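Local coordinates for synaptonemal complex protein 2 (Mus musculus, PDB 5IWZ) that is a major component of synaptonemal complex axial/lateral elements, required for meiotic chromosome synapsis and SYCP3 insertion, here as its N-terminal armadillo-like and Spt16M-like part, at residues A[89-94]-A[137-142]; A[353-358]-A[373-378]; A[24-29]-A[70-75]; A[278-283]-A[311-316]. All coordinates share one frame; numbering follows the deposited sequence.

Interaction 1. Residues A[89-94]-A[137-142]; sequences AGLQTM and MVIYDI
The helical turn that presents L91 to V138 and I142 is tied at its start by A89 O, which accepts from two groups of one residue. T93 OG1 lies 2.7 Å from A89 O, and the amide T93 N donates to the same oxygen in the regular helical bond. The hydroxyl comes from above the carbonyl plane, 37° out of it. Threonine suits this position because its hydroxyl can turn back to the preceding turn of its own helix, here to the N-cap residue A89. Next to the cap, G90 bonds through its backbone to I83. L91 then carries the contact: its CG, anti to the backbone N (chi1 -166°), lies on the side facing helix 123-141, and from it the two methyls reach across. CD2 of L91 sits 3.7 Å from V138 CG1 and 3.8 Å from I142 CG1, while L91 CD1 lies at a looser 4.2 Å from I139 CG1. Apolar packing of helix 90-97 on the C-terminal end of helix 123-141 is consistent with the all-helical armadillo-repeat-like domain. L99, on helix 99-108, packs against both L91 and I139, and I95 reaches I139 and I142. At the margin Q92 and I142 pass alongside with their side chains running opposite ways. There I142 CG2, 4.2 Å from Q92 OE1, merely flanks the amide oxygen, whose hydrogen bond goes to S143 OG.

Interaction 2. Residues A[353-358]-A[373-378]; sequences KLLTLT and LLFYFD
Six backbone hydrogen bonds join K353, L355 and L357 to F377, F375 and L373, two for each antiparallel hydrogen-bonded pair. The straightest is L357 N to L373 O, 2.8 Å long with an angle of 179° at the hydrogen. K353 N to F377 O, also 2.8 Å, is nearly as straight. In the non-hydrogen-bonded pairs between them, CA-H groups point at the same carbonyls, L354 CA lying 3.4 Å from F375 O as a weak CA-H...O contact. The two strands run antiparallel, their axes 4.7 Å apart at closest, in the middle of a sheet flanked by strands 288-291 and 341-349.

The side chains divide by face. On one, L354 crosses Y376 obliquely, and its CD1 stands 3.5 Å from the Y376 ring centroid in a CH-pi contact, close to the ring normal. L354 CD1 also meets L374 CB at 3.9 Å. T356 and L374 lie side by side on this face. On the other, L355 and F375 run alongside each other, while L357 CD1 reaches the edge of F375 at CE2, 3.9 Å away. F375 also meets F320 edge-to-face, and V336 touches L357 and L373, so this face looks onto the second sheet of this Spt16M-like, PH-type domain. K353 NZ ties its strand to the carbonyls of E379 and L381, just beyond segment 373-378. With alternate residues of the two strands paired by backbone, L355, L357, L373, F375 and F377 can form a purely apolar buried face, while L354, T356, L374 and Y376 line the partly exposed one.

Interaction 3. Residues A[24-29]-A[70-75]; sequences NDFKPL and SSILIS
L29 stands across from S75 with 7.7 Å between L29 CA and S75 CA, after the chain has left helix 13-23 at N24, whose positive phi asparagine tolerates well, and turned into helix 27-32. That turn is held by D25, whose OD2 takes a capping bond 3.1 Å long from K27 N, met from above the carboxylate plane. L29 CG is anti to the backbone N (chi1 -167°) and lies 3.7 Å from S75 OG. The serine hydroxyl is spoken for: S75 OG donates to S71 O over 2.7 Å, reaching it from the face opposite to S75 N, so a small polar group can sit beside leucine in a buried contact. L29 CD2 also approaches I72 CG1 at 4.1 Å, the two side chains crossing at about a right angle. F26 meets the same isoleucine with its ring edge, CE1 being 3.9 Å from I72 CD1. An alanine in place of L29 would probably open a gap beside S75 OG and I72 CG1, where CG and the two methyls had packed. Within the armadillo-repeat-like domain, helix 66-79 is thus covered here by F26 and the first turn of helix 27-32, with I72 reaching L56 and I57 of helix 49-63 while L73 packs on helix 123-141.

Interaction 4. Residues A[278-283]-A[311-316]; sequences KRRVYT and FNLGSH
R280 folds back onto L313 through bends at chi2 (-70°) and chi3 (-66°), which place CD and NE back over the L313 side; one face of the guanidinium has L313 CB over its centre. R280 CZ is 4.0 Å from L313 CB, and the side chains cross at about a right angle. Beneath them L313 N donates to R280 O over 2.9 Å, continuing the strand pairing into the bend. The pairing proper comes from Y282 and F311: F311 N to Y282 O measures 2.7 Å, and Y282 N returns a bond to F311 O. L313 CD2 reaches the edge of the Y282 ring at CE2, 3.9 Å away, and R279 CD lies over one face of that ring, offset toward its rim. An alanine in place of L313 would probably open a gap at the CD2/CE2 edge of Y282, where the leucine methyls had packed. On the other side of the strand pair V281 and N312 lie alongside, V281 CG1 3.8 Å from N312 OD1. Both segments belong to the Spt16M-like domain, and G314 and S315 bond to G214. The chemistry implies a strand end that pairs by backbone and lays the flat face of a guanidinium, whose N-H groups point outward in its plane, over an aliphatic CB. The buried asparagine serves two sides: N312 OD1 accepts from Y216 N of the helical part, and N312 ND2 bonds to T317 and S319 of the neighbouring strand.

Reading from the N terminus, the four contacts close in series: interaction 3, then 1, 4 and 2, with none nested in or crossing another. Interactions 3 and 1 each close a loop of about forty residues within the armadillo-repeat-like part; their nearest atoms are about 8 Å apart, and helix 123-141, which carries 137-142, also covers helix 66-79 of interaction 3. Interaction 4 closes a 27-residue loop containing short strands but no helix in the Spt16M-like part, and interaction 2 a short one around 362-370. These two touch directly, F377 CZ lying 4.1 Å from F311 CZ, which joins one sheet to the other. Interactions 1 and 2 have centres 49 Å apart, on opposite sides of the chain's centre.

Interaction 1. Residues A[89-94]-A[137-142]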
# COMPACT_ATOMS: atom_id res chain seq x y z
N ALA A 89 0.00 -31.13 -6.62
CA ALA A 89 -0.34 -29.86 -6.01
C ALA A 89 -0.71 -28.83 -7.07
O ALA A 89 0.06 -28.57 -8.01
CB ALA A 89 0.82 -29.35 -5.16
N GLY A 90 -1.90 -28.24 -6.92
CA GLY A 90 -2.42 -27.38 -7.96
C GLY A 90 -1.64 -26.09 -8.11
O GLY A 90 -1.35 -25.65 -9.23
N LEU A 91 -1.28 -25.45 -6.99
CA LEU A 91 -0.58 -24.18 -7.11
C LEU A 91 0.79 -24.39 -7.76
O LEU A 91 1.19 -23.61 -8.64
CB LEU A 91 -0.45 -23.51 -5.74
CG LEU A 91 -0.03 -22.04 -5.74
CD1 LEU A 91 -0.94 -21.22 -6.65
CD2 LEU A 91 -0.02 -21.45 -4.34
N GLN A 92 1.49 -25.46 -7.39
CA GLN A 92 2.82 -25.70 -7.94
C GLN A 92 2.75 -26.07 -9.41
O GLN A 92 3.64 -25.70 -10.19
CB GLN A 92 3.54 -26.78 -7.14
CG GLN A 92 4.53 -26.21 -6.15
CD GLN A 92 5.66 -25.43 -6.83
OE1 GLN A 92 6.01 -24.33 -6.40
NE2 GLN A 92 6.22 -26.00 -7.88
N THR A 93 1.71 -26.80 -9.81
CA THR A 93 1.52 -27.09 -11.23
C THR A 93 1.25 -25.82 -12.02
O THR A 93 1.75 -25.65 -13.14
CB THR A 93 0.37 -28.08 -11.41
OG1 THR A 93 0.61 -29.22 -10.59
CG2 THR A 93 0.27 -28.50 -12.87
N MET A 94 0.45 -24.90 -11.48
CA MET A 94 0.20 -23.66 -12.20
C MET A 94 1.46 -22.81 -12.27
O MET A 94 1.71 -22.15 -13.28
CB MET A 94 -0.97 -22.90 -11.57
CG MET A 94 -2.30 -23.58 -11.86
SD MET A 94 -3.75 -22.57 -11.44
CE MET A 94 -3.66 -22.58 -9.66
N MET A 137 1.33 -12.93 -2.96
CA MET A 137 2.03 -13.38 -1.75
C MET A 137 1.81 -14.86 -1.48
O MET A 137 2.71 -15.52 -0.96
CB MET A 137 1.61 -12.55 -0.52
CG MET A 137 2.07 -11.09 -0.55
SD MET A 137 3.81 -10.81 -0.96
CE MET A 137 4.64 -11.87 0.25
N VAL A 138 0.63 -15.40 -1.81
CA VAL A 138 0.38 -16.84 -1.68
C VAL A 138 1.34 -17.64 -2.56
O VAL A 138 1.86 -18.69 -2.15
CB VAL A 138 -1.09 -17.16 -2.02
CG1 VAL A 138 -1.29 -18.65 -2.29
CG2 VAL A 138 -2.04 -16.67 -0.91
N ILE A 139 1.59 -17.16 -3.78
CA ILE A 139 2.55 -17.82 -4.65
C ILE A 139 3.97 -17.67 -4.12
O ILE A 139 4.79 -18.59 -4.20
CB ILE A 139 2.44 -17.26 -6.08
CG1 ILE A 139 1.02 -17.46 -6.62
CG2 ILE A 139 3.50 -17.89 -6.98
CD1 ILE A 139 0.68 -16.51 -7.75
N TYR A 140 4.29 -16.49 -3.60
CA TYR A 140 5.63 -16.26 -3.06
C TYR A 140 5.92 -17.23 -1.93
O TYR A 140 7.00 -17.83 -1.89
CB TYR A 140 5.71 -14.80 -2.59
CG TYR A 140 7.00 -14.34 -1.93
CD1 TYR A 140 7.24 -14.59 -0.58
CD2 TYR A 140 7.93 -13.58 -2.63
CE1 TYR A 140 8.39 -14.14 0.03
CE2 TYR A 140 9.08 -13.12 -2.02
CZ TYR A 140 9.30 -13.40 -0.69
OH TYR A 140 10.44 -12.96 -0.08
N ASP A 141 4.94 -17.47 -1.05
CA ASP A 141 5.16 -18.27 0.15
C ASP A 141 5.08 -19.77 -0.08
O ASP A 141 5.37 -20.53 0.85
CB ASP A 141 4.14 -17.89 1.24
CG ASP A 141 4.30 -16.47 1.72
OD1 ASP A 141 3.27 -15.80 1.95
OD2 ASP A 141 5.46 -16.02 1.88
N ILE A 142 4.70 -20.23 -1.27
CA ILE A 142 4.44 -21.66 -1.44
C ILE A 142 5.66 -22.48 -1.86
O ILE A 142 5.61 -23.72 -1.77
CB ILE A 142 3.31 -21.88 -2.47
CG1 ILE A 142 2.67 -23.24 -2.25
CG2 ILE A 142 3.86 -21.75 -3.88
CD1 ILE A 142 2.35 -23.51 -0.79

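Interaction 2. Residues A[353-358]-A[373-378]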
# COMPACT_ATOMS: atom_id res chain seq x y z
N LYS A 353 -2.41 26.19 19.86
CA LYS A 353 -3.21 26.19 18.65
C LYS A 353 -3.91 24.84 18.51
O LYS A 353 -3.24 23.80 18.43
CB LYS A 353 -2.34 26.46 17.42
CG LYS A 353 -2.24 27.91 17.04
CD LYS A 353 -1.52 28.08 15.72
CE LYS A 353 -1.17 29.54 15.53
NZ LYS A 353 0.01 29.69 14.63
N LEU A 354 -5.24 24.87 18.47
CA LEU A 354 -6.07 23.68 18.41
C LEU A 354 -6.59 23.50 16.99
O LEU A 354 -7.30 24.37 16.47
CB LEU A 354 -7.24 23.78 19.38
CG LEU A 354 -8.17 22.57 19.40
CD1 LEU A 354 -7.37 21.31 19.63
CD2 LEU A 354 -9.27 22.73 20.48
N LEU A 355 -6.20 22.40 16.36
CA LEU A 355 -6.78 21.97 15.09
C LEU A 355 -7.84 20.93 15.42
O LEU A 355 -7.51 19.84 15.92
CB LEU A 355 -5.71 21.39 14.17
CG LEU A 355 -6.22 20.67 12.91
CD1 LEU A 355 -6.93 21.64 11.96
CD2 LEU A 355 -5.04 19.98 12.20
N THR A 356 -9.10 21.26 15.15
CA THR A 356 -10.23 20.36 15.35
C THR A 356 -10.75 19.89 14.00
O THR A 356 -11.20 20.72 13.20
CB THR A 356 -11.35 21.05 16.12
OG1 THR A 356 -10.83 21.53 17.36
CG2 THR A 356 -12.51 20.07 16.41
N LEU A 357 -10.68 18.58 13.74
CA LEU A 357 -11.18 17.97 12.50
C LEU A 357 -12.49 17.26 12.80
O LEU A 357 -12.51 16.32 13.60
CB LEU A 357 -10.21 16.94 11.92
CG LEU A 357 -8.78 17.26 11.48
CD1 LEU A 357 -8.08 15.96 11.04
CD2 LEU A 357 -8.79 18.29 10.37
N THR A 358 -13.57 17.71 12.17
CA THR A 358 -14.84 17.00 12.23
C THR A 358 -14.86 16.00 11.08
O THR A 358 -14.77 16.40 9.92
CB THR A 358 -16.01 17.97 12.14
OG1 THR A 358 -15.97 18.88 13.23
CG2 THR A 358 -17.36 17.24 12.17
N LEU A 373 -11.24 14.69 15.66
CA LEU A 373 -9.85 14.57 16.06
C LEU A 373 -9.34 15.96 16.42
O LEU A 373 -9.53 16.91 15.65
CB LEU A 373 -9.01 13.98 14.92
CG LEU A 373 -9.11 12.47 14.73
CD1 LEU A 373 -8.62 12.12 13.33
CD2 LEU A 373 -8.28 11.76 15.79
N LEU A 374 -8.69 16.07 17.58
CA LEU A 374 -8.16 17.32 18.09
C LEU A 374 -6.64 17.21 18.20
O LEU A 374 -6.13 16.23 18.76
CB LEU A 374 -8.75 17.66 19.47
CG LEU A 374 -10.16 18.25 19.58
CD1 LEU A 374 -11.27 17.33 19.01
CD2 LEU A 374 -10.43 18.58 21.04
N PHE A 375 -5.94 18.19 17.66
CA PHE A 375 -4.49 18.26 17.73
C PHE A 375 -4.11 19.60 18.35
O PHE A 375 -4.53 20.65 17.84
CB PHE A 375 -3.85 18.11 16.34
CG PHE A 375 -4.22 16.83 15.62
CD1 PHE A 375 -3.42 15.69 15.73
CD2 PHE A 375 -5.36 16.77 14.84
CE1 PHE A 375 -3.75 14.52 15.07
CE2 PHE A 375 -5.71 15.59 14.17
CZ PHE A 375 -4.90 14.47 14.28
N TYR A 376 -3.35 19.56 19.44
CA TYR A 376 -2.85 20.78 20.08
C TYR A 376 -1.40 21.01 19.67
O TYR A 376 -0.56 20.11 19.79
CB TYR A 376 -2.94 20.69 21.61
CG TYR A 376 -4.36 20.74 22.15
CD1 TYR A 376 -5.10 19.57 22.29
CD2 TYR A 376 -4.94 21.94 22.52
CE1 TYR A 376 -6.39 19.60 22.79
CE2 TYR A 376 -6.24 21.99 23.02
CZ TYR A 376 -6.95 20.81 23.15
OH TYR A 376 -8.23 20.84 23.64
N PHE A 377 -1.11 22.22 19.19
CA PHE A 377 0.20 22.61 18.72
C PHE A 377 0.68 23.86 19.45
O PHE A 377 -0.11 24.64 19.96
CB PHE A 377 0.19 22.91 17.22
CG PHE A 377 -0.14 21.72 16.35
CD1 PHE A 377 0.85 20.82 15.98
CD2 PHE A 377 -1.43 21.54 15.88
CE1 PHE A 377 0.55 19.73 15.15
CE2 PHE A 377 -1.74 20.45 15.06
CZ PHE A 377 -0.75 19.55 14.71
N ASP A 378 2.01 24.03 19.48
CA ASP A 378 2.58 25.29 19.92
C ASP A 378 2.09 26.43 19.03
O ASP A 378 1.98 26.29 17.81
CB ASP A 378 4.10 25.21 19.88
CG ASP A 378 4.75 26.48 20.41
OD1 ASP A 378 4.85 26.61 21.65
OD2 ASP A 378 5.14 27.34 19.59

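Interaction 3. Residues A[24-29]-A[70-75]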
# COMPACT_ATOMS: atom_id res chain seq x y z
N ASN A 24 -21.15 -15.88 -18.89
CA ASN A 24 -21.09 -14.60 -18.19
C ASN A 24 -22.01 -14.64 -16.96
O ASN A 24 -22.74 -13.69 -16.67
CB ASN A 24 -21.44 -13.43 -19.13
CG ASN A 24 -20.95 -12.07 -18.61
OD1 ASN A 24 -20.09 -12.01 -17.73
ND2 ASN A 24 -21.48 -10.98 -19.17
N ASP A 25 -21.98 -15.77 -16.26
CA ASP A 25 -22.76 -16.00 -15.05
C ASP A 25 -21.81 -16.23 -13.88
O ASP A 25 -21.16 -17.29 -13.79
CB ASP A 25 -23.71 -17.19 -15.20
CG ASP A 25 -24.54 -17.44 -13.93
OD1 ASP A 25 -25.18 -18.50 -13.83
OD2 ASP A 25 -24.56 -16.58 -13.03
N PHE A 26 -21.75 -15.27 -12.96
CA PHE A 26 -20.84 -15.33 -11.83
C PHE A 26 -21.51 -15.80 -10.54
O PHE A 26 -20.82 -15.97 -9.53
CB PHE A 26 -20.19 -13.96 -11.62
CG PHE A 26 -19.05 -13.71 -12.55
CD1 PHE A 26 -17.75 -13.91 -12.13
CD2 PHE A 26 -19.28 -13.29 -13.86
CE1 PHE A 26 -16.69 -13.71 -12.98
CE2 PHE A 26 -18.21 -13.08 -14.72
CZ PHE A 26 -16.92 -13.28 -14.29
N LYS A 27 -22.82 -16.04 -10.55
CA LYS A 27 -23.51 -16.54 -9.37
C LYS A 27 -22.90 -17.82 -8.80
O LYS A 27 -22.70 -17.89 -7.58
CB LYS A 27 -25.01 -16.73 -9.67
CG LYS A 27 -25.77 -15.43 -9.83
CD LYS A 27 -27.26 -15.61 -9.54
CE LYS A 27 -27.92 -16.63 -10.46
NZ LYS A 27 -28.58 -16.00 -11.66
N PRO A 28 -22.58 -18.86 -9.60
CA PRO A 28 -21.93 -20.04 -8.99
C PRO A 28 -20.62 -19.70 -8.29
O PRO A 28 -20.43 -20.06 -7.13
CB PRO A 28 -21.74 -21.00 -10.18
CG PRO A 28 -22.90 -20.66 -11.08
CD PRO A 28 -23.00 -19.14 -10.99
N LEU A 29 -19.72 -18.97 -8.95
CA LEU A 29 -18.47 -18.58 -8.30
C LEU A 29 -18.74 -17.81 -7.01
O LEU A 29 -18.11 -18.08 -5.97
CB LEU A 29 -17.63 -17.74 -9.26
CG LEU A 29 -16.18 -17.50 -8.85
CD1 LEU A 29 -15.36 -18.81 -8.94
CD2 LEU A 29 -15.57 -16.40 -9.70
N SER A 70 -11.72 -8.84 -8.93
CA SER A 70 -11.47 -9.11 -7.51
C SER A 70 -12.04 -10.45 -7.09
O SER A 70 -11.37 -11.23 -6.39
CB SER A 70 -12.09 -8.00 -6.63
OG SER A 70 -11.25 -6.86 -6.52
N SER A 71 -13.29 -10.73 -7.47
CA SER A 71 -13.92 -11.98 -7.03
C SER A 71 -13.18 -13.19 -7.58
O SER A 71 -13.03 -14.21 -6.88
CB SER A 71 -15.41 -12.00 -7.42
OG SER A 71 -15.60 -12.22 -8.81
N ILE A 72 -12.66 -13.11 -8.80
CA ILE A 72 -11.89 -14.22 -9.35
C ILE A 72 -10.59 -14.40 -8.58
O ILE A 72 -10.22 -15.51 -8.20
CB ILE A 72 -11.63 -14.03 -10.86
CG1 ILE A 72 -12.95 -13.96 -11.65
CG2 ILE A 72 -10.79 -15.17 -11.37
CD1 ILE A 72 -12.85 -13.17 -12.97
N LEU A 73 -9.85 -13.30 -8.37
CA LEU A 73 -8.55 -13.39 -7.70
C LEU A 73 -8.70 -13.96 -6.30
O LEU A 73 -7.85 -14.74 -5.85
CB LEU A 73 -7.89 -12.01 -7.65
CG LEU A 73 -7.49 -11.43 -8.99
CD1 LEU A 73 -7.22 -9.94 -8.83
CD2 LEU A 73 -6.25 -12.14 -9.52
N ILE A 74 -9.77 -13.58 -5.61
CA ILE A 74 -10.01 -14.08 -4.25
C ILE A 74 -10.32 -15.57 -4.27
O ILE A 74 -9.87 -16.32 -3.40
CB ILE A 74 -11.12 -13.25 -3.59
CG1 ILE A 74 -10.58 -11.86 -3.20
CG2 ILE A 74 -11.72 -13.96 -2.38
CD1 ILE A 74 -11.69 -10.83 -2.88
N SER A 75 -11.08 -16.03 -5.27
CA SER A 75 -11.42 -17.45 -5.37
C SER A 75 -10.18 -18.31 -5.56
O SER A 75 -10.06 -19.38 -4.95
CB SER A 75 -12.39 -17.69 -6.53
OG SER A 75 -13.53 -16.84 -6.41

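Interaction 4. Residues A[278-283]-A[311-316]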
# COMPACT_ATOMS: atom_id res chain seq x y z
N LYS A 278 9.63 24.18 -1.13
CA LYS A 278 9.50 23.13 -2.13
C LYS A 278 9.06 21.80 -1.54
O LYS A 278 8.69 20.90 -2.31
CB LYS A 278 10.83 22.96 -2.88
CG LYS A 278 11.00 23.85 -4.09
CD LYS A 278 10.03 23.42 -5.18
CE LYS A 278 10.77 22.98 -6.45
NZ LYS A 278 9.90 22.93 -7.65
N ARG A 279 9.11 21.64 -0.22
CA ARG A 279 8.76 20.36 0.39
C ARG A 279 7.30 20.03 0.11
O ARG A 279 6.46 20.91 -0.10
CB ARG A 279 9.01 20.37 1.90
CG ARG A 279 7.97 21.13 2.70
CD ARG A 279 8.63 21.95 3.80
NE ARG A 279 9.03 21.16 4.95
CZ ARG A 279 9.57 21.67 6.05
NH1 ARG A 279 9.81 22.97 6.13
NH2 ARG A 279 9.89 20.87 7.05
N ARG A 280 7.01 18.73 0.12
CA ARG A 280 5.65 18.26 -0.07
C ARG A 280 5.14 17.49 1.14
O ARG A 280 4.03 16.93 1.08
CB ARG A 280 5.57 17.41 -1.34
CG ARG A 280 6.05 18.10 -2.59
CD ARG A 280 5.11 19.20 -3.06
NE ARG A 280 3.83 18.67 -3.49
CZ ARG A 280 2.74 19.41 -3.67
NH1 ARG A 280 2.78 20.71 -3.44
NH2 ARG A 280 1.60 18.84 -4.06
N VAL A 281 5.92 17.43 2.22
CA VAL A 281 5.49 16.88 3.50
C VAL A 281 5.90 17.87 4.58
O VAL A 281 7.09 18.17 4.73
CB VAL A 281 6.12 15.50 3.78
CG1 VAL A 281 5.73 15.03 5.17
CG2 VAL A 281 5.68 14.48 2.74
N TYR A 282 4.92 18.38 5.34
CA TYR A 282 5.15 19.25 6.47
C TYR A 282 4.95 18.44 7.74
O TYR A 282 3.85 17.92 7.98
CB TYR A 282 4.20 20.44 6.46
CG TYR A 282 4.67 21.58 5.59
CD1 TYR A 282 5.40 22.64 6.13
CD2 TYR A 282 4.39 21.59 4.24
CE1 TYR A 282 5.84 23.69 5.32
CE2 TYR A 282 4.82 22.63 3.43
CZ TYR A 282 5.55 23.67 3.98
OH TYR A 282 5.97 24.70 3.16
N THR A 283 6.00 18.34 8.55
CA THR A 283 5.97 17.61 9.81
C THR A 283 6.06 18.58 10.99
O THR A 283 7.03 19.32 11.11
CB THR A 283 7.12 16.60 9.85
OG1 THR A 283 6.91 15.62 8.82
CG2 THR A 283 7.18 15.92 11.19
N PHE A 311 1.79 16.27 7.53
CA PHE A 311 0.82 16.89 6.64
C PHE A 311 1.29 16.61 5.22
O PHE A 311 2.32 17.14 4.80
CB PHE A 311 0.73 18.40 6.90
CG PHE A 311 0.09 18.77 8.21
CD1 PHE A 311 -1.20 19.29 8.25
CD2 PHE A 311 0.79 18.63 9.40
CE1 PHE A 311 -1.80 19.64 9.46
CE2 PHE A 311 0.21 18.99 10.62
CZ PHE A 311 -1.08 19.50 10.65
N ASN A 312 0.53 15.81 4.48
CA ASN A 312 0.99 15.22 3.22
C ASN A 312 0.35 15.93 2.04
O ASN A 312 -0.81 15.67 1.71
CB ASN A 312 0.68 13.73 3.21
CG ASN A 312 1.38 13.00 4.34
OD1 ASN A 312 2.62 13.03 4.44
ND2 ASN A 312 0.60 12.38 5.22
N LEU A 313 1.12 16.81 1.39
CA LEU A 313 0.57 17.66 0.34
C LEU A 313 0.32 16.89 -0.95
O LEU A 313 -0.54 17.29 -1.75
CB LEU A 313 1.52 18.83 0.06
CG LEU A 313 1.49 20.06 0.96
CD1 LEU A 313 1.47 19.70 2.45
CD2 LEU A 313 2.72 20.93 0.63
N GLY A 314 1.03 15.80 -1.18
CA GLY A 314 0.77 15.02 -2.38
C GLY A 314 -0.50 14.20 -2.26
O GLY A 314 -1.32 14.15 -3.18
N SER A 315 -0.69 13.55 -1.12
CA SER A 315 -1.80 12.64 -0.92
C SER A 315 -2.99 13.30 -0.24
O SER A 315 -4.03 12.65 -0.09
CB SER A 315 -1.34 11.44 -0.10
OG SER A 315 -0.74 11.89 1.10
N HIS A 316 -2.86 14.55 0.19
CA HIS A 316 -3.94 15.29 0.85
C HIS A 316 -4.46 14.51 2.05
O HIS A 316 -5.66 14.29 2.22
CB HIS A 316 -5.05 15.62 -0.14
CG HIS A 316 -4.64 16.63 -1.16
ND1 HIS A 316 -4.87 17.98 -1.01
CD2 HIS A 316 -3.93 16.50 -2.31
CE1 HIS A 316 -4.36 18.63 -2.04
NE2 HIS A 316 -3.78 17.76 -2.84